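Local coordinates for putative regulatory protein SCO4313 (Streptomyces coelicolor, PDB 2OI8) that probably binds DNA as a transcriptional regulator of the TetR family, working through an N-terminal helix-turn-helix domain, at residues Asp23-Gln28 against Ser35-Asn40; Glu27-Ala32 against Asp103-Phe108. One frame throughout, in Å; residues are numbered along the deposited sequence.

Contact 1 of 2, residues Asp23-Gln28 against Ser35-Asn40; sequences DHAWEQ and SALSLN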
loop_
_atom_site.group_PDB
_atom_site.type_symbol
_atom_site.label_atom_id
_atom_site.label_comp_id
_atom_site.label_asym_id
_atom_site.label_seq_id
_atom_site.Cartn_x
_atom_site.Cartn_y
_atom_site.Cartn_z
ATOM N N ASP A 23 2.499 -16.128 -16.721
ATOM C CA ASP A 23 1.948 -17.032 -15.716
ATOM C C ASP A 23 2.984 -17.517 -14.708
ATOM O O ASP A 23 2.798 -17.320 -13.512
ATOM C CB ASP A 23 1.275 -18.248 -16.360
ATOM C CG ASP A 23 -0.207 -18.040 -16.593
ATOM O OD1 ASP A 23 -0.689 -16.902 -16.418
ATOM O OD2 ASP A 23 -0.895 -19.015 -16.956
ATOM N N HIS A 24 4.078 -18.131 -15.154
ATOM C CA HIS A 24 5.072 -18.592 -14.177
ATOM C C HIS A 24 5.685 -17.460 -13.385
ATOM O O HIS A 24 6.063 -17.654 -12.228
ATOM C CB HIS A 24 6.159 -19.455 -14.816
ATOM C CG HIS A 24 5.612 -20.692 -15.443
ATOM N ND1 HIS A 24 4.958 -21.659 -14.711
ATOM C CD2 HIS A 24 5.558 -21.091 -16.735
ATOM C CE1 HIS A 24 4.544 -22.614 -15.525
ATOM N NE2 HIS A 24 4.897 -22.294 -16.757
ATOM N N ALA A 25 5.759 -16.284 -14.001
ATOM C CA ALA A 25 6.301 -15.093 -13.347
ATOM C C ALA A 25 5.445 -14.702 -12.137
ATOM O O ALA A 25 5.978 -14.356 -11.094
ATOM C CB ALA A 25 6.424 -13.939 -14.329
ATOM N N TRP A 26 4.124 -14.790 -12.257
ATOM C CA TRP A 26 3.284 -14.561 -11.097
ATOM C C TRP A 26 3.607 -15.566 -9.982
ATOM O O TRP A 26 3.763 -15.152 -8.828
ATOM C CB TRP A 26 1.796 -14.537 -11.462
ATOM C CG TRP A 26 1.442 -13.329 -12.299
ATOM C CD1 TRP A 26 1.205 -13.296 -13.658
ATOM C CD2 TRP A 26 1.315 -11.965 -11.841
ATOM N NE1 TRP A 26 0.926 -11.998 -14.062
ATOM C CE2 TRP A 26 0.987 -11.170 -12.973
ATOM C CE3 TRP A 26 1.431 -11.344 -10.585
ATOM C CZ2 TRP A 26 0.788 -9.796 -12.883
ATOM C CZ3 TRP A 26 1.234 -9.980 -10.505
ATOM C CH2 TRP A 26 0.912 -9.223 -11.644
ATOM N N GLU A 27 3.753 -16.854 -10.324
ATOM C CA GLU A 27 4.077 -17.900 -9.328
ATOM C C GLU A 27 5.305 -17.491 -8.511
ATOM O O GLU A 27 5.247 -17.445 -7.269
ATOM C CB GLU A 27 4.314 -19.279 -9.972
ATOM C CG GLU A 27 3.060 -20.029 -10.384
ATOM C CD GLU A 27 3.344 -21.305 -11.234
ATOM O OE1 GLU A 27 4.344 -21.378 -12.011
ATOM O OE2 GLU A 27 2.536 -22.244 -11.124
ATOM N N GLN A 28 6.399 -17.173 -9.217
ATOM C CA GLN A 28 7.642 -16.698 -8.585
ATOM C C GLN A 28 7.441 -15.436 -7.764
ATOM O O GLN A 28 8.081 -15.269 -6.727
ATOM C CB GLN A 28 8.738 -16.438 -9.618
ATOM C CG GLN A 28 9.412 -17.669 -10.174
ATOM C CD GLN A 28 10.685 -17.330 -10.922
ATOM O OE1 GLN A 28 10.978 -17.902 -11.974
ATOM N NE2 GLN A 28 11.447 -16.386 -10.382
ATOM N N SER A 35 11.533 -9.041 -7.926
ATOM C CA SER A 35 12.959 -8.707 -7.625
ATOM C C SER A 35 13.793 -9.970 -7.434
ATOM O O SER A 35 14.849 -10.115 -8.055
ATOM C CB SER A 35 13.101 -7.776 -6.404
ATOM O OG SER A 35 14.405 -7.221 -6.296
ATOM N N ALA A 36 13.309 -10.879 -6.583
ATOM C CA ALA A 36 13.806 -12.251 -6.569
ATOM C C ALA A 36 13.390 -12.930 -7.863
ATOM O O ALA A 36 13.896 -13.999 -8.202
ATOM C CB ALA A 36 13.262 -13.008 -5.371
ATOM N N LEU A 37 12.466 -12.301 -8.585
ATOM C CA LEU A 37 11.946 -12.832 -9.853
ATOM C C LEU A 37 13.024 -12.967 -10.939
ATOM O O LEU A 37 13.694 -11.996 -11.271
ATOM C CB LEU A 37 10.806 -11.928 -10.330
ATOM C CG LEU A 37 10.280 -11.994 -11.761
ATOM C CD1 LEU A 37 9.713 -13.380 -12.106
ATOM C CD2 LEU A 37 9.232 -10.920 -11.934
ATOM N N SER A 38 13.177 -14.163 -11.505
ATOM C CA SER A 38 14.282 -14.425 -12.439
ATOM C C SER A 38 13.936 -15.265 -13.674
ATOM O O SER A 38 13.425 -16.376 -13.560
ATOM C CB SER A 38 15.452 -15.080 -11.699
ATOM O OG SER A 38 15.208 -16.457 -11.481
ATOM N N LEU A 39 14.269 -14.736 -14.846
ATOM C CA LEU A 39 14.069 -15.421 -16.114
ATOM C C LEU A 39 14.733 -16.792 -16.188
ATOM O O LEU A 39 14.279 -17.665 -16.931
ATOM C CB LEU A 39 14.541 -14.556 -17.273
ATOM C CG LEU A 39 13.659 -13.361 -17.611
ATOM C CD1 LEU A 39 14.341 -12.491 -18.637
ATOM C CD2 LEU A 39 12.338 -13.836 -18.158
ATOM N N ASN A 40 15.794 -16.984 -15.415
ATOM C CA ASN A 40 16.475 -18.271 -15.379
ATOM C C ASN A 40 15.717 -19.387 -14.692
ATOM O O ASN A 40 15.806 -20.542 -15.117
ATOM C CB ASN A 40 17.831 -18.134 -14.732
ATOM C CG ASN A 40 18.920 -17.894 -15.733
ATOM O OD1 ASN A 40 20.080 -17.747 -15.358
ATOM N ND2 ASN A 40 18.568 -17.862 -17.019
#

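Contact 2 of 2, residues Glu27-Ala32 against Asp103-Phe108; sequences EQIATA and DPQRYF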
loop_
_atom_site.group_PDB
_atom_site.type_symbol
_atom_site.label_atom_id
_atom_site.label_comp_id
_atom_site.label_asym_id
_atom_site.label_seq_id
_atom_site.Cartn_x
_atom_site.Cartn_y
_atom_site.Cartn_z
ATOM N N GLU A 27 3.753 -16.854 -10.324
ATOM C CA GLU A 27 4.077 -17.900 -9.328
ATOM C C GLU A 27 5.305 -17.491 -8.511
ATOM O O GLU A 27 5.247 -17.445 -7.269
ATOM C CB GLU A 27 4.314 -19.279 -9.972
ATOM C CG GLU A 27 3.060 -20.029 -10.384
ATOM C CD GLU A 27 3.344 -21.305 -11.234
ATOM O OE1 GLU A 27 4.344 -21.378 -12.011
ATOM O OE2 GLU A 27 2.536 -22.244 -11.124
ATOM N N GLN A 28 6.399 -17.173 -9.217
ATOM C CA GLN A 28 7.642 -16.698 -8.585
ATOM C C GLN A 28 7.441 -15.436 -7.764
ATOM O O GLN A 28 8.081 -15.269 -6.727
ATOM C CB GLN A 28 8.738 -16.438 -9.618
ATOM C CG GLN A 28 9.412 -17.669 -10.174
ATOM C CD GLN A 28 10.685 -17.330 -10.922
ATOM O OE1 GLN A 28 10.978 -17.902 -11.974
ATOM N NE2 GLN A 28 11.447 -16.386 -10.382
ATOM N N ILE A 29 6.590 -14.532 -8.247
ATOM C CA ILE A 29 6.274 -13.310 -7.497
ATOM C C ILE A 29 5.536 -13.736 -6.232
ATOM O O ILE A 29 5.960 -13.417 -5.120
ATOM C CB ILE A 29 5.418 -12.303 -8.320
ATOM C CG1 ILE A 29 6.234 -11.778 -9.500
ATOM C CG2 ILE A 29 4.905 -11.140 -7.433
ATOM C CD1 ILE A 29 5.536 -10.614 -10.203
ATOM N N ALA A 30 4.454 -14.495 -6.422
ATOM C CA ALA A 30 3.658 -15.010 -5.315
ATOM C C ALA A 30 4.550 -15.630 -4.247
ATOM O O ALA A 30 4.546 -15.182 -3.097
ATOM C CB ALA A 30 2.623 -16.014 -5.812
ATOM N N THR A 31 5.345 -16.619 -4.635
ATOM C CA THR A 31 6.122 -17.379 -3.665
ATOM C C THR A 31 7.386 -16.668 -3.185
ATOM O O THR A 31 7.665 -16.667 -2.003
ATOM C CB THR A 31 6.409 -18.855 -4.129
ATOM O OG1 THR A 31 6.530 -18.916 -5.554
ATOM C CG2 THR A 31 5.274 -19.795 -3.694
ATOM N N ALA A 32 8.124 -16.024 -4.082
ATOM C CA ALA A 32 9.436 -15.459 -3.706
ATOM C C ALA A 32 9.581 -13.936 -3.817
ATOM O O ALA A 32 10.629 -13.380 -3.461
ATOM C CB ALA A 32 10.555 -16.154 -4.482
ATOM N N ASP A 103 -7.356 -10.461 -6.911
ATOM C CA ASP A 103 -5.939 -10.801 -7.140
ATOM C C ASP A 103 -5.019 -9.841 -6.390
ATOM O O ASP A 103 -4.483 -8.895 -6.983
ATOM C CB ASP A 103 -5.623 -10.785 -8.636
ATOM C CG ASP A 103 -4.257 -11.355 -8.955
ATOM O OD1 ASP A 103 -3.394 -11.482 -8.066
ATOM O OD2 ASP A 103 -4.021 -11.679 -10.122
ATOM N N PRO A 104 -4.815 -10.085 -5.084
ATOM C CA PRO A 104 -3.993 -9.182 -4.283
ATOM C C PRO A 104 -2.576 -8.983 -4.825
ATOM O O PRO A 104 -2.013 -7.858 -4.707
ATOM C CB PRO A 104 -3.936 -9.877 -2.915
ATOM C CG PRO A 104 -5.224 -10.678 -2.846
ATOM C CD PRO A 104 -5.317 -11.212 -4.275
ATOM N N GLN A 105 -2.003 -10.035 -5.414
ATOM C CA GLN A 105 -0.639 -9.963 -5.917
ATOM C C GLN A 105 -0.575 -8.968 -7.045
ATOM O O GLN A 105 0.371 -8.175 -7.123
ATOM C CB GLN A 105 -0.121 -11.322 -6.389
ATOM C CG GLN A 105 0.118 -12.299 -5.285
ATOM C CD GLN A 105 0.995 -11.729 -4.183
ATOM O OE1 GLN A 105 2.113 -11.224 -4.421
ATOM N NE2 GLN A 105 0.492 -11.800 -2.958
ATOM N N ARG A 106 -1.597 -8.988 -7.899
ATOM C CA ARG A 106 -1.674 -8.021 -8.975
ATOM C C ARG A 106 -1.842 -6.591 -8.426
ATOM O O ARG A 106 -1.204 -5.659 -8.916
ATOM C CB ARG A 106 -2.810 -8.395 -9.901
ATOM C CG ARG A 106 -2.928 -7.572 -11.162
ATOM C CD ARG A 106 -4.149 -8.033 -11.954
ATOM N NE ARG A 106 -5.350 -8.078 -11.112
ATOM C CZ ARG A 106 -6.509 -8.612 -11.487
ATOM N NH1 ARG A 106 -6.630 -9.147 -12.694
ATOM N NH2 ARG A 106 -7.551 -8.606 -10.664
ATOM N N TYR A 107 -2.671 -6.421 -7.394
ATOM C CA TYR A 107 -2.889 -5.119 -6.780
ATOM C C TYR A 107 -1.554 -4.542 -6.300
ATOM O O TYR A 107 -1.232 -3.367 -6.553
ATOM C CB TYR A 107 -3.895 -5.245 -5.608
ATOM C CG TYR A 107 -4.159 -3.942 -4.846
ATOM C CD1 TYR A 107 -3.375 -3.598 -3.744
ATOM C CD2 TYR A 107 -5.204 -3.062 -5.226
ATOM C CE1 TYR A 107 -3.594 -2.394 -3.023
ATOM C CE2 TYR A 107 -5.448 -1.847 -4.505
ATOM C CZ TYR A 107 -4.629 -1.529 -3.420
ATOM O OH TYR A 107 -4.819 -0.363 -2.691
ATOM N N PHE A 108 -0.769 -5.383 -5.634
ATOM C CA PHE A 108 0.448 -4.921 -4.992
ATOM C C PHE A 108 1.603 -4.677 -5.933
ATOM O O PHE A 108 2.502 -3.915 -5.612
ATOM C CB PHE A 108 0.873 -5.876 -3.895
ATOM C CG PHE A 108 0.057 -5.742 -2.629
ATOM C CD1 PHE A 108 -0.096 -4.491 -2.014
ATOM C CD2 PHE A 108 -0.525 -6.872 -2.030
ATOM C CE1 PHE A 108 -0.851 -4.364 -0.802
ATOM C CE2 PHE A 108 -1.254 -6.766 -0.832
ATOM C CZ PHE A 108 -1.425 -5.514 -0.217
#

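Contact 1 of 2, residues Asp23-Gln28 against Ser35-Asn40
A small contact inside the DNA-binding domain, part apolar and part amide against backbone, sets A25 and Q28 of helix 14-32 against L37 and S38, the loop that leads into helix 39-45. The backbones come nearest at Q28 and L37, with CA atoms 5.9 Å apart. CG of L37, anti to the backbone N (chi1 165°), directs the branch toward helix 14-32, and CD1 makes the touch, 4.0 Å from A25 CB and 4.1 Å from Q28 CB. A25 also packs on I42 and L63, and L37 on I64, so the corner lies between helix 14-32, helix 39-45 and the start of helix 60-84; the first two belong, with helix 50-54, to the three-helix DNA-binding domain of TetR proteins. The predicted helix-turn-helix opens at S38, which N-caps helix 39-45; S38 OG makes a weak hydrogen bond to A41 N. Q28 runs extended beyond CG alongside this entrance, bringing its CD to 3.9 Å from S38 O and laying the amide against the L37-S38 backbone; the Q28 side chain also touches A41 and I42. With an alanine in place of Q28, this piece of backbone would probably lose its cover and a gap would open beside the start of helix 39-45. One turn back along helix 14-32, H24 ND1 donates to E27 OE1 at 2.8 Å, nearly straight at 169°. The acceptor lies close to the imidazole plane, while the donor meets the carboxylate on its syn side but 34° out of its plane. R45 is a weak, long-range ionic partner of E27 OE1.

Contact 2 of 2, residues Glu27-Ala32 against Asp103-Phe108
The junction between the DNA-binding domain and the C-terminal domain is bridged here by Q105, at the start of helix 104-111, reaching to I29 and A30 near the end of helix 14-32. The touch is light: Q105 OE1 lies 4.1 Å from I29 CG2 and 4.2 Å from A30 CA. Q105 sets off toward helix 14-32 and then bends at its second torsion (chi2 -52°), which turns OE1 toward that helix while NE2 points away from it; the side chains of I29 and Q105 run antiparallel alongside one another. I29 also packs on L67 of helix 60-84 and on L37, so the CG2 methyl that meets Q105 belongs to a side chain already rooted in the DNA-binding domain. D103 is the N-cap of helix 104-111: R106 N donates to D103 OD1 at 3.1 Å, coming from well above the carboxylate plane. D103 OD2 in turn lies over one face of the R106 guanidinium, a long ion pair of 4.0 Å to R106 NE that rests on charge alone, while R106 NH2 bonds to W99 O. In helix 14-32, E27 O accepts twice, from T31 N at 2.8 Å and from T31 OG1 at 2.6 Å, the hydroxyl sitting above the carbonyl plane. Farther along helix 104-111, Y107 OH bonds to H184 ND1 and F108 packs on T113 of the second subunit. Across the contact itself the amide oxygen of Q105 meets carbon atoms of I29 and A30, so what joins the two helices here is packing and fit of shape, not a directional bond.

Overall arrangement
Contacts 1 and 2 share helix 14-32, including E27 and Q28, and their centres lie 10 Å apart. They use different faces of that helix: contact 1 holds it to the predicted helix-turn-helix, contact 2 to the first turn of helix 104-111 in the C-terminal domain. L37 CD2 and I29 CG1, 4.0 Å apart, tie the two together, and W26 adds a second bridge, with its CZ3 3.8 Å from R106 CA. Helix 14-32 therefore stands between the helix-turn-helix and the C-terminal domain, where TetR relatives bind their ligands.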